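Side-chain contacts in penicillin-binding protein A (Mycobacterium tuberculosis, PDB 3UN7), which probably cross-links the peptide stems of cell-wall peptidoglycan as a membrane-anchored D,D-transpeptidase and takes part in regulating cell length: residues L136-G141 against T326-G331; F195-T200 against A321-T326; A202-G207 against A368-L373; D267-M272 against M305-Q310; R274-D279 against R360-Q365. All coordinates share one frame; numbering follows the deposited sequence.

Contact 1 of 5, residues L136-G141 against T326-G331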
# COMPACT_ATOMS: atom_id res chain seq x y z
N LEU A 136 6.84 0.79 3.79
CA LEU A 136 6.66 1.08 5.21
C LEU A 136 7.93 0.70 5.93
O LEU A 136 8.65 -0.22 5.51
CB LEU A 136 5.50 0.27 5.80
CG LEU A 136 4.09 0.46 5.20
CD1 LEU A 136 3.09 -0.46 5.91
CD2 LEU A 136 3.62 1.93 5.32
N GLU A 137 8.21 1.40 7.02
CA GLU A 137 9.30 1.00 7.92
C GLU A 137 8.66 0.18 9.03
O GLU A 137 7.91 0.73 9.83
CB GLU A 137 9.96 2.24 8.51
CG GLU A 137 11.15 1.92 9.42
CD GLU A 137 11.94 3.17 9.70
OE1 GLU A 137 11.46 4.02 10.47
OE2 GLU A 137 13.04 3.32 9.13
N PRO A 138 8.96 -1.14 9.09
CA PRO A 138 8.17 -1.99 9.97
C PRO A 138 8.26 -1.68 11.47
O PRO A 138 7.27 -1.84 12.16
CB PRO A 138 8.65 -3.41 9.62
CG PRO A 138 9.29 -3.27 8.25
CD PRO A 138 9.96 -1.93 8.34
N SER A 139 9.42 -1.21 11.94
CA SER A 139 9.64 -0.96 13.36
C SER A 139 9.00 0.35 13.85
O SER A 139 8.87 0.57 15.06
CB SER A 139 11.14 -0.94 13.68
OG SER A 139 11.80 0.13 13.02
N THR A 140 8.62 1.22 12.92
CA THR A 140 8.09 2.52 13.31
C THR A 140 6.71 2.82 12.76
O THR A 140 5.98 3.58 13.36
CB THR A 140 9.01 3.67 12.87
OG1 THR A 140 9.11 3.65 11.44
CG2 THR A 140 10.39 3.54 13.48
N GLY A 141 6.37 2.23 11.60
CA GLY A 141 5.16 2.63 10.88
C GLY A 141 5.30 3.83 9.93
O GLY A 141 4.32 4.26 9.31
N THR A 326 3.86 -5.98 9.57
CA THR A 326 3.51 -6.67 10.82
C THR A 326 4.33 -7.95 11.05
O THR A 326 4.92 -8.13 12.12
CB THR A 326 1.97 -6.94 10.87
OG1 THR A 326 1.29 -5.68 10.86
CG2 THR A 326 1.56 -7.71 12.13
N ILE A 327 4.37 -8.82 10.05
CA ILE A 327 5.20 -10.02 10.11
C ILE A 327 6.66 -9.61 10.32
O ILE A 327 7.31 -10.11 11.23
CB ILE A 327 5.00 -10.90 8.84
CG1 ILE A 327 3.56 -11.42 8.82
CG2 ILE A 327 5.95 -12.10 8.83
CD1 ILE A 327 3.06 -11.82 7.42
N ALA A 328 7.13 -8.64 9.53
CA ALA A 328 8.50 -8.13 9.61
C ALA A 328 8.87 -7.66 11.02
O ALA A 328 10.00 -7.86 11.49
CB ALA A 328 8.68 -6.98 8.61
N ASN A 329 7.91 -7.03 11.68
CA ASN A 329 8.10 -6.52 13.04
C ASN A 329 7.69 -7.53 14.15
O ASN A 329 7.20 -7.13 15.21
CB ASN A 329 7.31 -5.21 13.18
CG ASN A 329 7.68 -4.42 14.41
OD1 ASN A 329 8.87 -4.21 14.70
ND2 ASN A 329 6.67 -3.94 15.13
N GLY A 330 7.89 -8.82 13.90
CA GLY A 330 7.64 -9.84 14.93
C GLY A 330 6.19 -10.02 15.37
O GLY A 330 5.93 -10.54 16.46
N GLY A 331 5.25 -9.62 14.51
CA GLY A 331 3.80 -9.79 14.79
C GLY A 331 3.12 -8.54 15.34
O GLY A 331 1.91 -8.53 15.57

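Contact 2 of 5, residues F195-T200 against A321-T326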
# COMPACT_ATOMS: atom_id res chain seq x y z
N PHE A 195 -3.16 -13.31 0.00
CA PHE A 195 -4.00 -13.57 1.18
C PHE A 195 -3.74 -14.93 1.83
O PHE A 195 -4.12 -15.14 2.98
CB PHE A 195 -5.49 -13.43 0.84
CG PHE A 195 -6.33 -13.06 2.03
CD1 PHE A 195 -6.15 -11.84 2.67
CD2 PHE A 195 -7.28 -13.94 2.53
CE1 PHE A 195 -6.92 -11.50 3.78
CE2 PHE A 195 -8.04 -13.60 3.64
CZ PHE A 195 -7.86 -12.38 4.26
N LYS A 196 -3.07 -15.83 1.11
CA LYS A 196 -2.63 -17.10 1.70
C LYS A 196 -1.70 -16.87 2.90
O LYS A 196 -1.49 -17.75 3.72
CB LYS A 196 -1.95 -17.98 0.65
CG LYS A 196 -2.84 -18.31 -0.54
CD LYS A 196 -2.04 -18.99 -1.65
CE LYS A 196 -2.93 -19.36 -2.82
NZ LYS A 196 -2.12 -19.69 -4.03
N VAL A 197 -1.15 -15.66 3.01
CA VAL A 197 -0.41 -15.29 4.21
C VAL A 197 -1.37 -15.28 5.42
O VAL A 197 -1.03 -15.77 6.49
CB VAL A 197 0.27 -13.90 4.06
CG1 VAL A 197 0.84 -13.43 5.38
CG2 VAL A 197 1.37 -13.96 2.98
N ILE A 198 -2.57 -14.74 5.23
CA ILE A 198 -3.55 -14.69 6.31
C ILE A 198 -4.12 -16.07 6.60
O ILE A 198 -4.25 -16.47 7.77
CB ILE A 198 -4.68 -13.66 6.01
CG1 ILE A 198 -4.10 -12.25 5.79
CG2 ILE A 198 -5.74 -13.65 7.10
CD1 ILE A 198 -3.11 -11.77 6.86
N THR A 199 -4.44 -16.82 5.55
CA THR A 199 -4.96 -18.17 5.70
C THR A 199 -3.95 -19.02 6.48
O THR A 199 -4.32 -19.76 7.39
CB THR A 199 -5.27 -18.82 4.33
OG1 THR A 199 -6.16 -17.97 3.59
CG2 THR A 199 -5.90 -20.23 4.49
N THR A 200 -2.67 -18.91 6.11
CA THR A 200 -1.60 -19.65 6.78
C THR A 200 -1.46 -19.23 8.25
O THR A 200 -1.34 -20.10 9.12
CB THR A 200 -0.24 -19.47 6.05
OG1 THR A 200 -0.41 -19.83 4.67
CG2 THR A 200 0.86 -20.33 6.68
N ALA A 321 0.75 -3.95 2.42
CA ALA A 321 2.09 -3.59 2.95
C ALA A 321 2.15 -3.77 4.45
O ALA A 321 3.17 -4.21 4.98
CB ALA A 321 2.49 -2.13 2.58
N GLU A 322 1.05 -3.42 5.12
CA GLU A 322 0.94 -3.51 6.58
C GLU A 322 1.01 -4.97 7.09
O GLU A 322 1.61 -5.24 8.14
CB GLU A 322 -0.38 -2.86 7.04
CG GLU A 322 -0.22 -1.77 8.12
CD GLU A 322 -1.52 -0.99 8.39
OE1 GLU A 322 -2.12 -0.50 7.40
OE2 GLU A 322 -1.92 -0.86 9.57
N ILE A 323 0.38 -5.89 6.37
CA ILE A 323 0.51 -7.34 6.70
C ILE A 323 1.98 -7.75 6.67
O ILE A 323 2.49 -8.36 7.62
CB ILE A 323 -0.33 -8.22 5.76
CG1 ILE A 323 -1.82 -8.01 6.02
CG2 ILE A 323 0.00 -9.71 5.94
CD1 ILE A 323 -2.70 -8.43 4.86
N ALA A 324 2.67 -7.37 5.59
CA ALA A 324 4.09 -7.67 5.46
C ALA A 324 4.92 -6.98 6.57
O ALA A 324 5.82 -7.59 7.16
CB ALA A 324 4.59 -7.26 4.05
N ALA A 325 4.60 -5.71 6.87
CA ALA A 325 5.30 -4.94 7.92
C ALA A 325 5.08 -5.55 9.31
O ALA A 325 5.99 -5.61 10.13
CB ALA A 325 4.81 -3.49 7.91
N THR A 326 3.86 -5.98 9.57
CA THR A 326 3.51 -6.67 10.82
C THR A 326 4.33 -7.95 11.05
O THR A 326 4.92 -8.13 12.12
CB THR A 326 1.97 -6.94 10.87
OG1 THR A 326 1.29 -5.68 10.86
CG2 THR A 326 1.56 -7.71 12.13

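Contact 3 of 5, residues A202-G207 against A368-L373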
# COMPACT_ATOMS: atom_id res chain seq x y z
N ALA A 202 -3.76 -17.93 10.18
CA ALA A 202 -4.92 -18.46 10.91
C ALA A 202 -4.77 -19.95 11.22
O ALA A 202 -5.09 -20.39 12.34
CB ALA A 202 -6.21 -18.21 10.15
N ALA A 203 -4.29 -20.73 10.25
CA ALA A 203 -4.05 -22.15 10.47
C ALA A 203 -2.97 -22.39 11.51
O ALA A 203 -3.13 -23.23 12.42
CB ALA A 203 -3.71 -22.86 9.17
N LEU A 204 -1.85 -21.67 11.38
CA LEU A 204 -0.74 -21.79 12.35
C LEU A 204 -1.14 -21.46 13.80
O LEU A 204 -0.77 -22.19 14.73
CB LEU A 204 0.47 -20.95 11.92
CG LEU A 204 1.27 -21.36 10.68
CD1 LEU A 204 2.36 -20.31 10.39
CD2 LEU A 204 1.90 -22.75 10.86
N ALA A 205 -1.91 -20.38 13.98
CA ALA A 205 -2.44 -20.01 15.30
C ALA A 205 -3.43 -21.04 15.86
O ALA A 205 -3.56 -21.21 17.07
CB ALA A 205 -3.09 -18.61 15.24
N ALA A 206 -4.14 -21.74 14.96
CA ALA A 206 -5.07 -22.78 15.37
C ALA A 206 -4.33 -24.10 15.63
O ALA A 206 -4.94 -25.07 16.07
CB ALA A 206 -6.17 -22.97 14.32
N GLY A 207 -3.02 -24.13 15.35
CA GLY A 207 -2.19 -25.29 15.65
C GLY A 207 -1.78 -26.18 14.49
O GLY A 207 -1.22 -27.26 14.70
N ALA A 368 7.69 -15.51 12.99
CA ALA A 368 8.90 -16.19 12.50
C ALA A 368 8.60 -17.32 11.51
O ALA A 368 9.31 -17.49 10.52
CB ALA A 368 9.74 -16.70 13.65
N LYS A 369 7.56 -18.11 11.76
CA LYS A 369 7.23 -19.19 10.85
C LYS A 369 6.82 -18.59 9.51
O LYS A 369 7.28 -19.03 8.48
CB LYS A 369 6.13 -20.11 11.42
CG LYS A 369 6.61 -21.12 12.46
CD LYS A 369 5.44 -21.91 13.07
CE LYS A 369 5.91 -23.09 13.93
NZ LYS A 369 6.77 -22.68 15.09
N LEU A 370 6.00 -17.54 9.55
CA LEU A 370 5.54 -16.88 8.32
C LEU A 370 6.71 -16.27 7.56
O LEU A 370 6.76 -16.35 6.33
CB LEU A 370 4.48 -15.82 8.64
CG LEU A 370 3.12 -16.34 9.12
CD1 LEU A 370 2.34 -15.21 9.78
CD2 LEU A 370 2.32 -16.98 8.00
N THR A 371 7.65 -15.68 8.30
CA THR A 371 8.86 -15.12 7.72
C THR A 371 9.66 -16.18 6.94
O THR A 371 10.08 -15.94 5.80
CB THR A 371 9.74 -14.51 8.82
OG1 THR A 371 9.02 -13.43 9.45
CG2 THR A 371 11.01 -13.95 8.23
N GLU A 372 9.85 -17.34 7.56
CA GLU A 372 10.56 -18.47 6.95
C GLU A 372 9.84 -18.96 5.69
O GLU A 372 10.47 -19.24 4.67
CB GLU A 372 10.66 -19.58 8.00
CG GLU A 372 10.99 -20.98 7.52
CD GLU A 372 10.42 -22.05 8.48
OE1 GLU A 372 9.95 -23.10 7.97
OE2 GLU A 372 10.43 -21.80 9.72
N LEU A 373 8.51 -19.03 5.75
CA LEU A 373 7.70 -19.43 4.60
C LEU A 373 7.88 -18.43 3.45
O LEU A 373 8.02 -18.82 2.29
CB LEU A 373 6.22 -19.53 5.01
CG LEU A 373 5.87 -20.73 5.91
CD1 LEU A 373 4.38 -20.80 6.23
CD2 LEU A 373 6.29 -22.01 5.24

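Contact 4 of 5, residues D267-M272 against M305-Q310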
# COMPACT_ATOMS: atom_id res chain seq x y z
N ASP A 267 -14.76 -18.56 11.10
CA ASP A 267 -14.55 -17.77 12.33
C ASP A 267 -13.07 -17.44 12.52
O ASP A 267 -12.71 -16.29 12.80
CB ASP A 267 -15.07 -18.50 13.57
CG ASP A 267 -16.59 -18.55 13.64
OD1 ASP A 267 -17.28 -17.71 13.01
OD2 ASP A 267 -17.10 -19.44 14.36
N ALA A 268 -12.22 -18.45 12.39
CA ALA A 268 -10.77 -18.28 12.55
C ALA A 268 -10.17 -17.36 11.49
O ALA A 268 -9.27 -16.57 11.79
CB ALA A 268 -10.07 -19.64 12.56
N LEU A 269 -10.68 -17.44 10.26
CA LEU A 269 -10.16 -16.60 9.18
C LEU A 269 -10.55 -15.13 9.40
O LEU A 269 -9.71 -14.24 9.26
CB LEU A 269 -10.60 -17.14 7.80
CG LEU A 269 -9.86 -16.69 6.53
CD1 LEU A 269 -8.32 -16.77 6.64
CD2 LEU A 269 -10.34 -17.50 5.36
N ARG A 270 -11.81 -14.91 9.77
CA ARG A 270 -12.33 -13.58 10.15
C ARG A 270 -11.53 -12.95 11.28
O ARG A 270 -11.26 -11.75 11.26
CB ARG A 270 -13.79 -13.70 10.62
CG ARG A 270 -14.82 -14.07 9.56
CD ARG A 270 -16.28 -13.95 10.07
NE ARG A 270 -17.23 -14.50 9.11
CZ ARG A 270 -17.96 -15.60 9.29
NH1 ARG A 270 -18.78 -16.01 8.32
NH2 ARG A 270 -17.89 -16.29 10.42
N SER A 271 -11.21 -13.77 12.28
CA SER A 271 -10.46 -13.35 13.45
C SER A 271 -9.03 -12.96 13.09
O SER A 271 -8.52 -11.95 13.57
CB SER A 271 -10.44 -14.45 14.50
OG SER A 271 -9.59 -14.10 15.59
N MET A 272 -8.39 -13.76 12.23
CA MET A 272 -7.02 -13.44 11.80
C MET A 272 -6.98 -12.22 10.88
O MET A 272 -6.10 -11.37 11.02
CB MET A 272 -6.33 -14.65 11.14
CG MET A 272 -4.83 -14.43 10.90
SD MET A 272 -3.93 -14.01 12.42
CE MET A 272 -4.12 -15.52 13.37
N MET A 305 -13.15 -19.72 -1.55
CA MET A 305 -12.67 -18.62 -2.39
C MET A 305 -11.96 -17.53 -1.57
O MET A 305 -10.98 -16.95 -2.04
CB MET A 305 -13.83 -18.02 -3.19
CG MET A 305 -14.34 -18.88 -4.36
SD MET A 305 -15.68 -18.05 -5.31
CE MET A 305 -14.82 -16.53 -5.80
N THR A 306 -12.47 -17.27 -0.37
CA THR A 306 -11.87 -16.30 0.55
C THR A 306 -10.45 -16.68 0.95
O THR A 306 -9.58 -15.81 1.11
CB THR A 306 -12.74 -16.10 1.82
OG1 THR A 306 -14.01 -15.54 1.44
CG2 THR A 306 -12.06 -15.17 2.84
N SER A 307 -10.21 -17.99 1.07
CA SER A 307 -8.96 -18.55 1.59
C SER A 307 -7.80 -18.31 0.65
O SER A 307 -6.64 -18.36 1.07
CB SER A 307 -9.12 -20.05 1.86
OG SER A 307 -10.12 -20.28 2.83
N ILE A 308 -8.11 -18.08 -0.63
CA ILE A 308 -7.11 -17.69 -1.64
C ILE A 308 -7.34 -16.25 -2.12
O ILE A 308 -6.99 -15.89 -3.25
CB ILE A 308 -7.06 -18.69 -2.81
CG1 ILE A 308 -8.45 -18.84 -3.46
CG2 ILE A 308 -6.51 -20.04 -2.33
CD1 ILE A 308 -8.46 -19.73 -4.74
N GLY A 309 -7.93 -15.45 -1.24
CA GLY A 309 -8.04 -14.01 -1.40
C GLY A 309 -9.01 -13.53 -2.46
O GLY A 309 -8.84 -12.44 -3.00
N GLN A 310 -10.01 -14.34 -2.76
CA GLN A 310 -11.04 -13.94 -3.71
C GLN A 310 -12.37 -13.69 -3.00
O GLN A 310 -12.39 -13.17 -1.88
CB GLN A 310 -11.19 -14.97 -4.86
CG GLN A 310 -9.93 -15.19 -5.72
CD GLN A 310 -9.41 -13.94 -6.44
OE1 GLN A 310 -8.31 -13.95 -6.99
NE2 GLN A 310 -10.21 -12.87 -6.48

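Contact 5 of 5, residues R274-D279 against R360-Q365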
# COMPACT_ATOMS: atom_id res chain seq x y z
N ARG A 274 -9.04 -9.76 11.01
CA ARG A 274 -9.21 -8.64 11.94
C ARG A 274 -7.92 -8.32 12.69
O ARG A 274 -7.56 -7.15 12.84
CB ARG A 274 -10.34 -8.94 12.93
CG ARG A 274 -10.96 -7.70 13.56
CD ARG A 274 -12.10 -7.13 12.71
NE ARG A 274 -13.37 -7.87 12.85
CZ ARG A 274 -13.76 -8.88 12.07
NH1 ARG A 274 -13.00 -9.32 11.07
NH2 ARG A 274 -14.93 -9.46 12.29
N ALA A 275 -7.23 -9.36 13.15
CA ALA A 275 -5.96 -9.18 13.85
C ALA A 275 -4.95 -8.42 12.98
O ALA A 275 -4.09 -7.70 13.48
CB ALA A 275 -5.39 -10.53 14.27
N PHE A 276 -5.07 -8.60 11.66
CA PHE A 276 -4.18 -7.96 10.71
C PHE A 276 -4.75 -6.67 10.14
O PHE A 276 -4.25 -6.17 9.13
CB PHE A 276 -3.82 -8.91 9.58
CG PHE A 276 -2.64 -9.77 9.86
CD1 PHE A 276 -1.34 -9.27 9.69
CD2 PHE A 276 -2.80 -11.07 10.31
CE1 PHE A 276 -0.22 -10.08 9.93
CE2 PHE A 276 -1.68 -11.90 10.57
CZ PHE A 276 -0.40 -11.40 10.39
N GLY A 277 -5.80 -6.16 10.77
CA GLY A 277 -6.34 -4.84 10.46
C GLY A 277 -7.50 -4.78 9.49
O GLY A 277 -7.98 -3.68 9.17
N LEU A 278 -7.96 -5.92 8.98
CA LEU A 278 -9.13 -5.91 8.11
C LEU A 278 -10.39 -5.74 8.96
O LEU A 278 -10.40 -6.14 10.13
CB LEU A 278 -9.22 -7.19 7.29
CG LEU A 278 -8.41 -7.27 5.99
CD1 LEU A 278 -6.92 -7.06 6.23
CD2 LEU A 278 -8.68 -8.63 5.34
N ASP A 279 -11.42 -5.14 8.37
CA ASP A 279 -12.71 -5.00 9.04
C ASP A 279 -12.64 -4.14 10.31
O ASP A 279 -13.50 -4.23 11.20
CB ASP A 279 -13.37 -6.37 9.25
CG ASP A 279 -13.71 -7.04 7.94
OD1 ASP A 279 -14.63 -6.55 7.26
OD2 ASP A 279 -13.03 -8.02 7.57
N ARG A 360 -0.99 -6.42 18.48
CA ARG A 360 -0.29 -7.65 18.14
C ARG A 360 -1.22 -8.54 17.33
O ARG A 360 -2.28 -8.97 17.81
CB ARG A 360 0.22 -8.40 19.38
CG ARG A 360 0.87 -9.73 19.01
CD ARG A 360 1.60 -10.43 20.17
NE ARG A 360 2.93 -9.87 20.43
CZ ARG A 360 4.00 -10.03 19.65
NH1 ARG A 360 5.15 -9.48 20.02
NH2 ARG A 360 3.95 -10.74 18.52
N ALA A 361 -0.82 -8.82 16.08
CA ALA A 361 -1.64 -9.62 15.18
C ALA A 361 -1.42 -11.11 15.42
O ALA A 361 -2.35 -11.91 15.32
CB ALA A 361 -1.31 -9.28 13.74
N VAL A 362 -0.19 -11.46 15.75
CA VAL A 362 0.25 -12.84 15.72
C VAL A 362 1.44 -12.95 16.68
O VAL A 362 2.15 -11.97 16.91
CB VAL A 362 0.60 -13.19 14.23
CG1 VAL A 362 2.11 -13.13 13.94
CG2 VAL A 362 -0.04 -14.46 13.82
N SER A 363 1.63 -14.13 17.28
CA SER A 363 2.71 -14.35 18.24
C SER A 363 4.06 -14.22 17.53
O SER A 363 4.11 -14.31 16.30
CB SER A 363 2.57 -15.75 18.85
OG SER A 363 2.82 -16.73 17.86
N PRO A 364 5.15 -13.99 18.29
CA PRO A 364 6.47 -13.93 17.64
C PRO A 364 6.83 -15.23 16.92
O PRO A 364 7.52 -15.20 15.89
CB PRO A 364 7.42 -13.70 18.82
CG PRO A 364 6.57 -13.03 19.86
CD PRO A 364 5.25 -13.76 19.74
N GLN A 365 6.35 -16.35 17.46
CA GLN A 365 6.61 -17.66 16.87
C GLN A 365 5.94 -17.80 15.51
O GLN A 365 6.54 -18.29 14.55
CB GLN A 365 6.15 -18.79 17.81
CG GLN A 365 6.92 -18.90 19.14
CD GLN A 365 6.67 -17.73 20.10
OE1 GLN A 365 5.58 -17.16 20.16
NE2 GLN A 365 7.71 -17.37 20.86

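Contact 1 of 5, residues L136-G141 against T326-G331
The side-chain amide of Asn329 leans on the backbone carbonyl of Pro138 without bonding to it: Asn329 CG lies 3.4 Å from Pro138 O, while the NH2 group is spent elsewhere, on the backbone O of Ile332. With CG swung opposite its own backbone N (chi1 -166°), the amide stands beside the Pro138-Ser139 link, and Asn329 OD1 comes 3.6 Å from Ser139 CA. One residue earlier the contact turns apolar. Ala328 CB fits against the CB-CG side of the proline ring, 3.7 Å from Pro138 CB, and its methyl also touches Pro423 and Phe417. A strand connection meets a helix end here: residues 137-141 lie in the connection between strands 131-136 and 143-149 at one margin of the five-stranded antiparallel sheet of the transpeptidase domain, whereas 326-331 is the C-terminal end of helix 317-328, finished by a Schellman motif. There Gly330, with positive phi, is the C-prime residue; Gly331 N reaches Thr326 O at 2.8 Å and Gly330 N reaches Ile327 O at 3.0 Å. The strand connection is braced from within as well. Glu137 O accepts from the backbone N of both Thr140 and Gly141, and Thr140 OG1 donates to Glu137 OE1 over 2.6 Å, using the carboxylate lone pair that faces away from OE2.

Contact 2 of 5, residues F195-T200 against A321-T326
Val197 and Ile198 follow directly on the Ser-Thr-Phe-Lys sequence, the SxxK motif of penicillin-binding proteins, and anchor the helix that begins there on Ile323 of helix 317-328. The side chain of Val197 is about 8 Å from that of Ser193, the serine that, by similarity, forms the acyl-ester intermediate. Ile323 offers both of its branches. Its CG2 methyl meets Val197 CG1 at 3.9 Å, the two side chains running past one another in opposite senses. Ile198 crosses Ile323 at roughly a right angle; its last bond is folded round (chi2 -49°), which brings Ile198 CD1 to 3.8 Å from Ile323 CG2 and 3.9 Å from Ile323 CD1. Ile198 also packs inward on its own segment: its CB sits 3.8 Å above the centre of the Phe195 ring. Phe276 and Phe249 close in from other parts of the domain, on Ile198 and Val197 respectively. Hydroxyls within the helices turn back to the backbone: Thr326 N and Thr326 OG1 approach Glu322 O from opposite faces of its carbonyl plane, OG1 at 2.8 Å. On another side of helix 196-205, Lys196 NZ bonds Ser252 OG and Asn254 OD1, residues of a Ser-Cys-Asn sequence that fits the SxN motif of the family. The meeting is apolar throughout, methyl on methyl between buried branched residues, so across these two segments the helix that follows the probable nucleophile Ser193 is held by shape and not by polar bonds.

Contact 3 of 5, residues A202-G207 against A368-L373
Leu204 reaches helix 364-379 from helix 196-205, after Ala202 and Ala203 have turned to Thr264 and Leu260 of helix 254-264. Its CG lies opposite the carbonyl carbon (chi1 -69°) and the chain then runs on extended, projecting the CD1 methyl between two consecutive residues of the partner. Leu204 CD1 is 3.9 Å from Lys369 CB and 4.1 Å from Leu370 CD2. The lysine contributes just the base of its side chain here: its CB faces Leu204, but the methylenes lead off and bend at the last torsion (chi4 60°), taking the ammonium group away. Leu370 slides past Leu204 in the opposite direction, and its isobutyl group also packs on Thr200 and Ala201, one turn earlier on the helix that starts at the SxxK motif. The pair thus joins the C-terminal end of that helix to helix 364-379 within the transpeptidase domain. Beyond Ala205 the helix closes in a Schellman motif in which Gly207, at positive phi, returns its N to Leu204 O at 3.0 Å; Ala206 N to Ala202 O is still an ordinary helical bond. Glu210, a little further on, touches Lys369 and Leu373.

Contact 4 of 5, residues D267-M272 against M305-Q310
Leu269 of helix 266-275 packs on the Schellman-type end of helix 300-306, where Thr306 and Ser307 begin a type I beta turn in the transpeptidase domain. This turn lies near the active site: Gly309 shares a backbone hydrogen bond with Gly192, the residue before the probable acyl-ester serine Ser193, whose side chain is about 11 Å from that of Ser307. A single methyl does the touching. Leu269 CD2 lies 3.8 Å from Thr306 CG2 and equally 3.8 Å from Ser307 OG. CG of the leucine stands opposite the backbone N (chi1 -162°), and this directs the isobutyl group across to the turn, where it passes the threonine side chain in the opposite direction. Both hydroxyls there are engaged with the last turn of their own helix, Thr306 OG1 with Ala302 O and Ser307 OG with Leu303 O, so the one polar atom that Leu269 touches, Ser307 OG, already has a partner. Gly309, at positive phi, is the C-prime residue; its N returns to Thr306 O and Gln310 N to Met305 O, each at 2.9 Å. Ser307 O in turn accepts from Thr199 OG1, linking the turn to helix 196-205. Met272, a turn beyond Leu269, packs on Ala201, Ala202 and Ala205 of that helix. On a further side of helix 266-275, Arg270 has NH1 on Pro296 O and forms a salt bridge with Asp267, whose OD1 lies at the guanidinium edge and in its plane, 3.0 Å from Arg270 NH2.

Contact 5 of 5, residues R274-D279 against R360-Q365
The methyl of Ala361 stands almost exactly over the middle of the Phe276 ring: CB is 3.9 Å from the ring centroid and 2° off the normal, a CH-pi contact in which all six ring carbons are nearly equidistant. Phe276 attains this with chi1 at -88° and chi2 at -81°, which turn one face to Ala361; the ring also touches Ile323 and Thr326. The same methyl also lies against the backbone of the preceding residue of the helix, Ala361 CB 3.2 Å from Ala275 O, and Ala275 CB answers at 3.5 Å from Ala361 O. Val362 approaches the ring obliquely, its CB 4.4 Å from Phe276 CZ, with an unusual, partly eclipsed chi1. Arg360 curls back along its own segment: its third torsion is bent, and NH2 donates to Val362 O at 2.7 Å; Val362 O lies nearly in the guanidinium plane, and NH2 in the plane of that carbonyl. The same NH2 also serves Gly330 O. The contact lies between two helix boundaries: Ser363 is the N-cap of helix 364-379, its OG bonded to Val366 N, and helix 266-275 stops in a Schellman motif with Gly277, at positive phi, as C-prime.

Starting from the N terminus, contact 1 closes a long loop from the connection after strand 131-136 to the end of helix 317-328. Contact 2 nests inside it, returning from helix 196-205 to that same helix, and the two share Thr326. Contact 3 begins further along helix 196-205 but ends on helix 364-379, so it crosses both. Contact 4, the shortest closure, joins helix 266-275 to the end of helix 300-306 and nests within contacts 1, 2 and 3. Contact 5, from the end of helix 266-275 to the start of helix 364-379, nests in contact 3 and crosses contacts 1, 2 and 4. Contact 1 ties helix 317-328 to the antiparallel sheet's margin; the others bind helices and their ends together.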